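Local coordinates for fatty acid-binding protein TM_1468 (Thermotoga maritima, PDB 1VPV) that binds long-chain fatty acids such as palmitate and may take part in lipid transport or fatty acid metabolism, at residues 39-44 / 74-79; 102-107 / 129-134. All coordinates share one frame; numbering follows the deposited sequence.

Contact 1: residues 39-44 / 74-79. With PLM (palmitic acid), chain D.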
ATOM      1  N   PRO A  39     -10.554  -1.240  -7.770  1.00 24.83           N
ATOM      2  CA  PRO A  39     -10.764   0.085  -7.182  1.00 24.94           C
ATOM      3  C   PRO A  39     -11.613   0.096  -5.907  1.00 25.17           C
ATOM      4  O   PRO A  39     -12.669  -0.536  -5.847  1.00 23.18           O
ATOM      5  CB  PRO A  39     -11.494   0.874  -8.288  1.00 24.07           C
ATOM      6  CG  PRO A  39     -11.556  -0.014  -9.484  1.00 25.19           C
ATOM      7  CD  PRO A  39     -11.268  -1.408  -9.055  1.00 23.76           C
ATOM      8  N   LEU A  40     -11.152   0.831  -4.906  1.00 23.34           N
ATOM      9  CA  LEU A  40     -12.058   1.306  -3.884  1.00 22.67           C
ATOM     10  C   LEU A  40     -12.675   2.626  -4.388  1.00 22.91           C
ATOM     11  O   LEU A  40     -12.363   3.099  -5.490  1.00 20.22           O
ATOM     12  CB  LEU A  40     -11.328   1.505  -2.550  1.00 23.21           C
ATOM     13  CG  LEU A  40     -11.150   0.276  -1.674  1.00 18.93           C
ATOM     14  CD1 LEU A  40     -10.111  -0.688  -2.279  1.00 20.47           C
ATOM     15  CD2 LEU A  40     -10.754   0.673  -0.271  1.00 20.76           C
ATOM     16  N   TYR A  41     -13.547   3.207  -3.569  1.00 24.21           N
ATOM     17  CA  TYR A  41     -14.302   4.391  -3.948  1.00 25.08           C
ATOM     18  C   TYR A  41     -14.047   5.597  -3.049  1.00 21.84           C
ATOM     19  O   TYR A  41     -13.768   5.480  -1.852  1.00 19.66           O
ATOM     20  CB  TYR A  41     -15.787   4.087  -3.972  1.00 26.15           C
ATOM     21  CG  TYR A  41     -16.146   2.942  -4.870  1.00 28.90           C
ATOM     22  CD1 TYR A  41     -16.273   3.122  -6.239  1.00 27.53           C
ATOM     23  CD2 TYR A  41     -16.391   1.674  -4.339  1.00 38.99           C
ATOM     24  CE1 TYR A  41     -16.594   2.069  -7.077  1.00 35.03           C
ATOM     25  CE2 TYR A  41     -16.745   0.598  -5.174  1.00 41.56           C
ATOM     26  CZ  TYR A  41     -16.837   0.808  -6.541  1.00 39.94           C
ATOM     27  OH  TYR A  41     -17.173  -0.249  -7.360  1.00 39.00           O
ATOM     28  N   VAL A  42     -14.158   6.749  -3.684  1.00 20.49           N
ATOM     29  CA  VAL A  42     -13.996   8.035  -3.064  1.00 23.01           C
ATOM     30  C   VAL A  42     -15.352   8.766  -3.244  1.00 21.39           C
ATOM     31  O   VAL A  42     -15.832   8.940  -4.367  1.00 18.09           O
ATOM     32  CB  VAL A  42     -12.825   8.811  -3.731  1.00 23.31           C
ATOM     33  CG1 VAL A  42     -12.819  10.270  -3.326  1.00 29.10           C
ATOM     34  CG2 VAL A  42     -11.528   8.184  -3.357  1.00 28.25           C
ATOM     35  N   VAL A  43     -15.954   9.162  -2.126  1.00 20.27           N
ATOM     36  CA  VAL A  43     -17.263   9.801  -2.103  1.00 20.26           C
ATOM     37  C   VAL A  43     -17.136  11.186  -1.494  1.00 20.43           C
ATOM     38  O   VAL A  43     -16.844  11.316  -0.320  1.00 20.55           O
ATOM     39  CB  VAL A  43     -18.263   8.978  -1.267  1.00 19.53           C
ATOM     40  CG1 VAL A  43     -19.639   9.606  -1.320  1.00 22.61           C
ATOM     41  CG2 VAL A  43     -18.331   7.558  -1.810  1.00 22.36           C
ATOM     42  N   TRP A  44     -17.368  12.211  -2.304  1.00 21.95           N
ATOM     43  CA  TRP A  44     -17.361  13.613  -1.866  1.00 23.47           C
ATOM     44  C   TRP A  44     -18.647  14.025  -1.174  1.00 25.39           C
ATOM     45  O   TRP A  44     -19.703  13.426  -1.403  1.00 26.14           O
ATOM     46  CB  TRP A  44     -17.203  14.528  -3.071  1.00 22.16           C
ATOM     47  CG  TRP A  44     -15.991  14.270  -3.799  1.00 24.89           C
ATOM     48  CD1 TRP A  44     -15.820  13.356  -4.792  1.00 23.66           C
ATOM     49  CD2 TRP A  44     -14.726  14.889  -3.594  1.00 18.44           C
ATOM     50  NE1 TRP A  44     -14.533  13.377  -5.228  1.00 22.77           N
ATOM     51  CE2 TRP A  44     -13.835  14.320  -4.522  1.00 21.73           C
ATOM     52  CE3 TRP A  44     -14.267  15.893  -2.747  1.00 23.74           C
ATOM     53  CZ2 TRP A  44     -12.491  14.727  -4.634  1.00 24.28           C
ATOM     54  CZ3 TRP A  44     -12.920  16.291  -2.836  1.00 23.43           C
ATOM     55  CH2 TRP A  44     -12.049  15.700  -3.781  1.00 23.96           C
ATOM     56  N   LYS A  74     -14.793  11.073   1.680  1.00 24.59           N
ATOM     57  CA  LYS A  74     -14.710   9.819   2.391  1.00 26.29           C
ATOM     58  C   LYS A  74     -14.428   8.679   1.398  1.00 24.36           C
ATOM     59  O   LYS A  74     -14.517   8.853   0.198  1.00 25.86           O
ATOM     60  CB  LYS A  74     -16.040   9.576   3.116  1.00 24.92           C
ATOM     61  CG  LYS A  74     -16.477  10.772   3.952  1.00 34.16           C
ATOM     62  CD  LYS A  74     -17.565  10.435   5.014  1.00 33.79           C
ATOM     63  CE  LYS A  74     -18.052  11.679   5.811  1.00 33.47           C
ATOM     64  NZ  LYS A  74     -16.981  12.675   6.176  1.00 37.42           N
ATOM     65  N   THR A  75     -14.148   7.498   1.920  1.00 23.55           N
ATOM     66  CA  THR A  75     -13.794   6.343   1.115  1.00 24.92           C
ATOM     67  C   THR A  75     -14.692   5.162   1.487  1.00 23.52           C
ATOM     68  O   THR A  75     -15.204   5.105   2.592  1.00 24.90           O
ATOM     69  CB  THR A  75     -12.284   5.950   1.347  1.00 26.21           C
ATOM     70  OG1 THR A  75     -12.076   5.579   2.724  1.00 22.83           O
ATOM     71  CG2 THR A  75     -11.355   7.103   0.986  1.00 23.00           C
ATOM     72  N   SER A  76     -14.926   4.245   0.563  1.00 22.19           N
ATOM     73  CA  SER A  76     -15.572   2.996   0.933  1.00 23.78           C
ATOM     74  C   SER A  76     -14.885   1.843   0.241  1.00 22.13           C
ATOM     75  O   SER A  76     -14.306   2.017  -0.815  1.00 22.39           O
ATOM     76  CB  SER A  76     -17.036   3.015   0.532  1.00 24.45           C
ATOM     77  OG  SER A  76     -17.135   2.896  -0.872  1.00 37.52           O
ATOM     78  N   GLN A  77     -14.978   0.658   0.819  1.00 24.22           N
ATOM     79  CA  GLN A  77     -14.434  -0.556   0.181  1.00 24.75           C
ATOM     80  C   GLN A  77     -15.209  -0.972  -1.062  1.00 24.53           C
ATOM     81  O   GLN A  77     -16.303  -0.464  -1.318  1.00 23.76           O
ATOM     82  CB  GLN A  77     -14.399  -1.725   1.166  1.00 22.96           C
ATOM     83  CG  GLN A  77     -15.704  -2.463   1.321  1.00 27.21           C
ATOM     84  CD  GLN A  77     -16.567  -1.901   2.433  1.00 36.26           C
ATOM     85  OE1 GLN A  77     -16.925  -0.722   2.425  1.00 43.31           O
ATOM     86  NE2 GLN A  77     -16.898  -2.739   3.400  1.00 30.04           N
ATOM     87  N   PRO A  78     -14.661  -1.938  -1.825  1.00 26.31           N
ATOM     88  CA  PRO A  78     -15.448  -2.490  -2.936  1.00 25.97           C
ATOM     89  C   PRO A  78     -16.527  -3.419  -2.386  1.00 25.51           C
ATOM     90  O   PRO A  78     -16.364  -4.017  -1.297  1.00 26.09           O
ATOM     91  CB  PRO A  78     -14.416  -3.309  -3.738  1.00 25.78           C
ATOM     92  CG  PRO A  78     -13.035  -3.009  -3.093  1.00 25.24           C
ATOM     93  CD  PRO A  78     -13.367  -2.637  -1.692  1.00 26.03           C
ATOM     94  N   SER A  79     -17.615  -3.559  -3.124  1.00 23.50           N
ATOM     95  CA  SER A  79     -18.665  -4.488  -2.703  1.00 23.91           C
ATOM     96  C   SER A  79     -18.232  -5.932  -2.984  1.00 23.09           C
ATOM     97  O   SER A  79     -17.335  -6.203  -3.797  1.00 24.09           O
ATOM     98  CB  SER A  79     -19.976  -4.197  -3.436  1.00 21.48           C
ATOM     99  OG  SER A  79     -19.870  -4.629  -4.803  1.00 24.96           O
TER
HETATM  100  C1  PLM D 501     -11.924   1.953   2.929  1.00 34.58           C
HETATM  101  O1  PLM D 501     -12.333   0.775   3.148  1.00 33.10           O
HETATM  102  O2  PLM D 501     -12.727   2.939   2.865  1.00 29.42           O
HETATM  103  C2  PLM D 501     -10.441   2.156   2.717  1.00 28.71           C
HETATM  104  C3  PLM D 501      -9.779   2.722   3.957  1.00 19.59           C
HETATM  105  C4  PLM D 501      -8.320   3.049   3.665  1.00 17.20           C
HETATM  106  C5  PLM D 501      -7.697   3.684   4.904  1.00 17.40           C
HETATM  107  C6  PLM D 501      -6.249   4.046   4.695  1.00 19.64           C
HETATM  108  C7  PLM D 501      -5.601   4.618   5.946  1.00 20.02           C
HETATM  109  C8  PLM D 501      -4.301   5.341   5.610  1.00 18.58           C
HETATM  110  C9  PLM D 501      -3.182   4.367   5.311  1.00 18.97           C
HETATM  111  CA  PLM D 501      -1.907   5.072   4.893  1.00 21.27           C
HETATM  112  CB  PLM D 501      -0.766   4.077   4.754  1.00 15.01           C
HETATM  113  CC  PLM D 501       0.423   4.729   4.055  1.00 18.39           C
HETATM  114  CD  PLM D 501       1.667   3.815   4.038  1.00 20.79           C
HETATM  115  CE  PLM D 501       2.775   4.364   3.157  1.00 21.45           C
HETATM  116  CF  PLM D 501       4.067   3.571   3.277  1.00 28.46           C
HETATM  117  CG  PLM D 501       4.083   2.330   2.379  1.00 28.46           C

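Contact 2: residues 102-107 / 129-134. With PLM (palmitic acid), chain D.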
ATOM      1  N   THR A 102      -5.094  -7.985   0.297  1.00 24.18           N
ATOM      2  CA  THR A 102      -5.796  -6.754   0.646  1.00 24.11           C
ATOM      3  C   THR A 102      -5.091  -6.008   1.724  1.00 22.93           C
ATOM      4  O   THR A 102      -4.354  -6.587   2.531  1.00 24.28           O
ATOM      5  CB  THR A 102      -7.197  -6.999   1.179  1.00 25.60           C
ATOM      6  OG1 THR A 102      -7.124  -7.571   2.500  1.00 27.36           O
ATOM      7  CG2 THR A 102      -7.992  -7.889   0.220  1.00 27.70           C
ATOM      8  N   LEU A 103      -5.385  -4.722   1.786  1.00 23.48           N
ATOM      9  CA  LEU A 103      -4.986  -3.932   2.947  1.00 23.56           C
ATOM     10  C   LEU A 103      -5.556  -4.516   4.266  1.00 19.78           C
ATOM     11  O   LEU A 103      -6.526  -5.278   4.282  1.00 17.65           O
ATOM     12  CB  LEU A 103      -5.354  -2.445   2.763  1.00 23.33           C
ATOM     13  CG  LEU A 103      -6.780  -2.004   3.016  1.00 26.93           C
ATOM     14  CD1 LEU A 103      -6.788  -0.536   3.326  1.00 26.71           C
ATOM     15  CD2 LEU A 103      -7.734  -2.327   1.873  1.00 33.84           C
ATOM     16  N   SER A 104      -4.914  -4.136   5.359  1.00 19.46           N
ATOM     17  CA  SER A 104      -5.254  -4.608   6.689  1.00 19.76           C
ATOM     18  C   SER A 104      -6.749  -4.681   6.951  1.00 20.16           C
ATOM     19  O   SER A 104      -7.486  -3.698   6.751  1.00 23.11           O
ATOM     20  CB  SER A 104      -4.630  -3.695   7.740  1.00 17.77           C
ATOM     21  OG  SER A 104      -5.214  -3.966   9.010  1.00 27.90           O
ATOM     22  N   SER A 105      -7.184  -5.812   7.464  1.00 19.66           N
ATOM     23  CA  SER A 105      -8.563  -5.982   7.882  1.00 23.84           C
ATOM     24  C   SER A 105      -8.934  -5.041   9.018  1.00 25.29           C
ATOM     25  O   SER A 105     -10.110  -4.902   9.359  1.00 28.76           O
ATOM     26  CB  SER A 105      -8.810  -7.424   8.367  1.00 24.82           C
ATOM     27  OG  SER A 105      -7.978  -7.718   9.484  1.00 22.88           O
ATOM     28  N   LYS A 106      -7.932  -4.441   9.634  1.00 27.01           N
ATOM     29  CA  LYS A 106      -8.147  -3.521  10.748  1.00 27.34           C
ATOM     30  C   LYS A 106      -8.452  -2.121  10.256  1.00 24.92           C
ATOM     31  O   LYS A 106      -8.948  -1.328  11.017  1.00 22.17           O
ATOM     32  CB  LYS A 106      -6.908  -3.442  11.638  1.00 27.39           C
ATOM     33  CG  LYS A 106      -6.365  -4.784  12.036  1.00 29.96           C
ATOM     34  CD  LYS A 106      -7.092  -5.365  13.184  1.00 32.66           C
ATOM     35  CE  LYS A 106      -6.156  -6.219  14.005  1.00 36.47           C
ATOM     36  NZ  LYS A 106      -4.982  -5.387  14.404  1.00 44.58           N
ATOM     37  N   LEU A 107      -8.094  -1.821   9.004  1.00 25.02           N
ATOM     38  CA  LEU A 107      -8.297  -0.500   8.412  1.00 21.64           C
ATOM     39  C   LEU A 107      -9.512  -0.461   7.478  1.00 20.94           C
ATOM     40  O   LEU A 107      -9.986   0.609   7.145  1.00 23.43           O
ATOM     41  CB  LEU A 107      -7.041  -0.046   7.656  1.00 18.20           C
ATOM     42  CG  LEU A 107      -5.715   0.050   8.451  1.00 23.15           C
ATOM     43  CD1 LEU A 107      -4.607   0.538   7.585  1.00 23.74           C
ATOM     44  CD2 LEU A 107      -5.782   0.933   9.716  1.00 20.86           C
ATOM     45  N   ASP A 129      -4.901 -11.345   4.163  1.00 20.92           N
ATOM     46  CA  ASP A 129      -4.922 -10.122   4.979  1.00 21.69           C
ATOM     47  C   ASP A 129      -3.480  -9.671   5.226  1.00 22.87           C
ATOM     48  O   ASP A 129      -2.860 -10.133   6.163  1.00 26.38           O
ATOM     49  CB  ASP A 129      -5.618 -10.367   6.343  1.00 20.19           C
ATOM     50  CG  ASP A 129      -5.787  -9.052   7.179  1.00 29.18           C
ATOM     51  OD1 ASP A 129      -5.352  -7.979   6.704  1.00 23.15           O
ATOM     52  OD2 ASP A 129      -6.367  -9.074   8.302  1.00 20.13           O
ATOM     53  N   THR A 130      -2.964  -8.740   4.429  1.00 22.89           N
ATOM     54  CA  THR A 130      -1.571  -8.345   4.550  1.00 24.65           C
ATOM     55  C   THR A 130      -1.237  -7.603   5.837  1.00 25.22           C
ATOM     56  O   THR A 130      -0.063  -7.453   6.138  1.00 23.06           O
ATOM     57  CB  THR A 130      -1.137  -7.381   3.438  1.00 24.06           C
ATOM     58  OG1 THR A 130      -1.938  -6.210   3.514  1.00 21.08           O
ATOM     59  CG2 THR A 130      -1.283  -8.012   2.097  1.00 27.46           C
ATOM     60  N   LEU A 131      -2.246  -7.072   6.543  1.00 25.59           N
ATOM     61  CA  LEU A 131      -2.008  -6.165   7.687  1.00 25.42           C
ATOM     62  C   LEU A 131      -1.139  -4.954   7.283  1.00 24.83           C
ATOM     63  O   LEU A 131      -0.418  -4.386   8.093  1.00 26.72           O
ATOM     64  CB  LEU A 131      -1.395  -6.898   8.895  1.00 22.66           C
ATOM     65  CG  LEU A 131      -2.188  -8.118   9.403  1.00 30.10           C
ATOM     66  CD1 LEU A 131      -1.445  -8.792  10.550  1.00 25.74           C
ATOM     67  CD2 LEU A 131      -3.648  -7.802   9.853  1.00 26.25           C
ATOM     68  N   LEU A 132      -1.215  -4.556   6.023  1.00 23.37           N
ATOM     69  CA  LEU A 132      -0.488  -3.397   5.579  1.00 23.75           C
ATOM     70  C   LEU A 132      -1.383  -2.519   4.751  1.00 25.12           C
ATOM     71  O   LEU A 132      -2.618  -2.640   4.800  1.00 24.14           O
ATOM     72  CB  LEU A 132       0.766  -3.811   4.826  1.00 24.54           C
ATOM     73  CG  LEU A 132       1.751  -4.633   5.682  1.00 28.32           C
ATOM     74  CD1 LEU A 132       2.696  -5.351   4.768  1.00 29.09           C
ATOM     75  CD2 LEU A 132       2.483  -3.780   6.696  1.00 29.16           C
ATOM     76  N   ALA A 133      -0.756  -1.566   4.075  1.00 26.54           N
ATOM     77  CA  ALA A 133      -1.449  -0.683   3.168  1.00 26.77           C
ATOM     78  C   ALA A 133      -0.415   0.013   2.291  1.00 27.16           C
ATOM     79  O   ALA A 133       0.776   0.012   2.636  1.00 26.15           O
ATOM     80  CB  ALA A 133      -2.259   0.300   3.925  1.00 26.62           C
ATOM     81  N   SER A 134      -0.894   0.545   1.156  1.00 25.74           N
ATOM     82  CA  SER A 134      -0.136   1.371   0.230  1.00 24.89           C
ATOM     83  C   SER A 134       1.053   0.601  -0.271  1.00 25.85           C
ATOM     84  O   SER A 134       0.923  -0.606  -0.483  1.00 23.17           O
ATOM     85  CB  SER A 134       0.264   2.691   0.867  1.00 27.24           C
ATOM     86  OG  SER A 134       1.047   3.476  -0.024  1.00 25.72           O
TER
HETATM   87  C1  PLM D 501     -11.924   1.953   2.929  1.00 34.58           C
HETATM   88  O1  PLM D 501     -12.333   0.775   3.148  1.00 33.10           O
HETATM   89  O2  PLM D 501     -12.727   2.939   2.865  1.00 29.42           O
HETATM   90  C2  PLM D 501     -10.441   2.156   2.717  1.00 28.71           C
HETATM   91  C3  PLM D 501      -9.779   2.722   3.957  1.00 19.59           C
HETATM   92  C4  PLM D 501      -8.320   3.049   3.665  1.00 17.20           C
HETATM   93  C5  PLM D 501      -7.697   3.684   4.904  1.00 17.40           C
HETATM   94  C6  PLM D 501      -6.249   4.046   4.695  1.00 19.64           C
HETATM   95  C7  PLM D 501      -5.601   4.618   5.946  1.00 20.02           C
HETATM   96  C8  PLM D 501      -4.301   5.341   5.610  1.00 18.58           C
HETATM   97  C9  PLM D 501      -3.182   4.367   5.311  1.00 18.97           C
HETATM   98  CA  PLM D 501      -1.907   5.072   4.893  1.00 21.27           C
HETATM   99  CB  PLM D 501      -0.766   4.077   4.754  1.00 15.01           C
HETATM  100  CC  PLM D 501       0.423   4.729   4.055  1.00 18.39           C
HETATM  101  CD  PLM D 501       1.667   3.815   4.038  1.00 20.79           C
HETATM  102  CE  PLM D 501       2.775   4.364   3.157  1.00 21.45           C
HETATM  103  CF  PLM D 501       4.067   3.571   3.277  1.00 28.46           C
HETATM  104  CG  PLM D 501       4.083   2.330   2.379  1.00 28.46           C

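Contact 1: residues 39-44 / 74-79
Y41 to V43 and K74 to S76 pair as an antiparallel two-strand element at the carboxylate end of the fatty acid site in this DegV-family protein. Both strands belong to a mixed sheet, in which strand 35-43 also pairs with 15-20 and 49-51. Two hydrogen-bonded pairs, Y41 with S76 and V43 with K74, flank the non-hydrogen-bonded pair V42 with T75, and the N-to-C directions of the two short strand segments make an angle of 145°. Y41 N gives a nearly straight bond to S76 O (3.1 Å), answered by S76 N to Y41 O; V43 N approaches K74 O at 2.7 Å, and K74 N returns to V43 O. Between them the CA-H of T75 leans on Y41 O.

The two faces meet different surroundings. On the face of Y41, V43, K74 and S76, the tyrosine ring stands beside the loop residue Q77, whose O lies at the ring edge in plane, 3.7 Å from CD2, while Y41 OH is hydrogen-bonded to D82. Past the strand end, L40 CG and its CD1 branch rest on the P78 ring, CG 3.7 Å from P78 CD, the two side chains crossing obliquely. The other branch, L40 CD2, touches palmitate C2 at 3.4 Å.

The face of V42 and T75 turns to helix 278-284, where H283 NE2 is a second hydrogen-bonding partner of the threonine hydroxyl. With chi1 at 62°, OG1 sits between the backbone N and the carbonyl carbon, which brings it to the lipid head group: T75 OG1 donates to palmitate O2 at 2.7 Å.

Contact 2: residues 102-107 / 129-134
Buried near the centre of the chain, this is a polar, loop-to-loop contact in which D129 and T130 grip backbone atoms of T102 and S105 at and just beyond the C-terminal ends of two neighbouring strands. T102 and D129 form a parallel bridge, the last pairing of strands 97-102 and 125-129. Beyond it T102 O takes two donors from one residue: T130 N, nearly along the C=O axis, and T130 OG1 at 2.6 Å, tilted 31° from the carbonyl plane. The same hydroxyl oxygen accepts from L132 N, making an ST turn.

D129 reverses the roles: its OD1 accepts two N-H groups. With CG anti to the backbone N (chi1 -174°), the carboxylate reaches across to S105, whose N meets OD1 on the syn side at 2.9 Å. L131 N reaches that oxygen from the opposite face of the carboxylate plane, closing an Asx turn. OD2 faces S105 OG, a contact modelled too short for its length to be trusted. An alanine in place of D129 would probably leave the N-H groups of S105 and L131 without their shared acceptor and undo the Asx turn.

Such loops after parallel strands, each leading into a helix, are where alpha/beta folds commonly build their binding sites, and here they border the palmitate chain. S104 N bonds to L132 O at 2.8 Å, and S104 CB packs on L131 CA at 3.6 Å. S104 OG in turn accepts from K106 N in a second ST turn. Toward the lipid, L103 CB lies 4.3 Å from A133 CB; L103 CD1 approaches palmitate C4 at 3.9 Å, and S134 CB touches its CD carbon at 3.6 Å.

How the contacts relate
Both segments of contact 1 come earlier in the chain than either segment of contact 2, and all four lie in the DegV region. The two centres are about 15 Å apart and the nearest atoms about 5 Å, without touching. Contact 1 lies in, and contact 2 at the strand ends of, the same mixed sheet, in which strand 15-20 lies between 35-43 and 97-102. Helix 110-118 also links them, since T110 receives side chains from both. The principle illustrated is a ligand site assembled from separate pieces: residues 39-44 and 74-79 meet the palmitate carboxylate and its first carbons, whereas 102-107 and 129-134 border the acyl chain farther along. S108 OG, next in sequence after segment 102-107, is also hydrogen-bonded to the lipid.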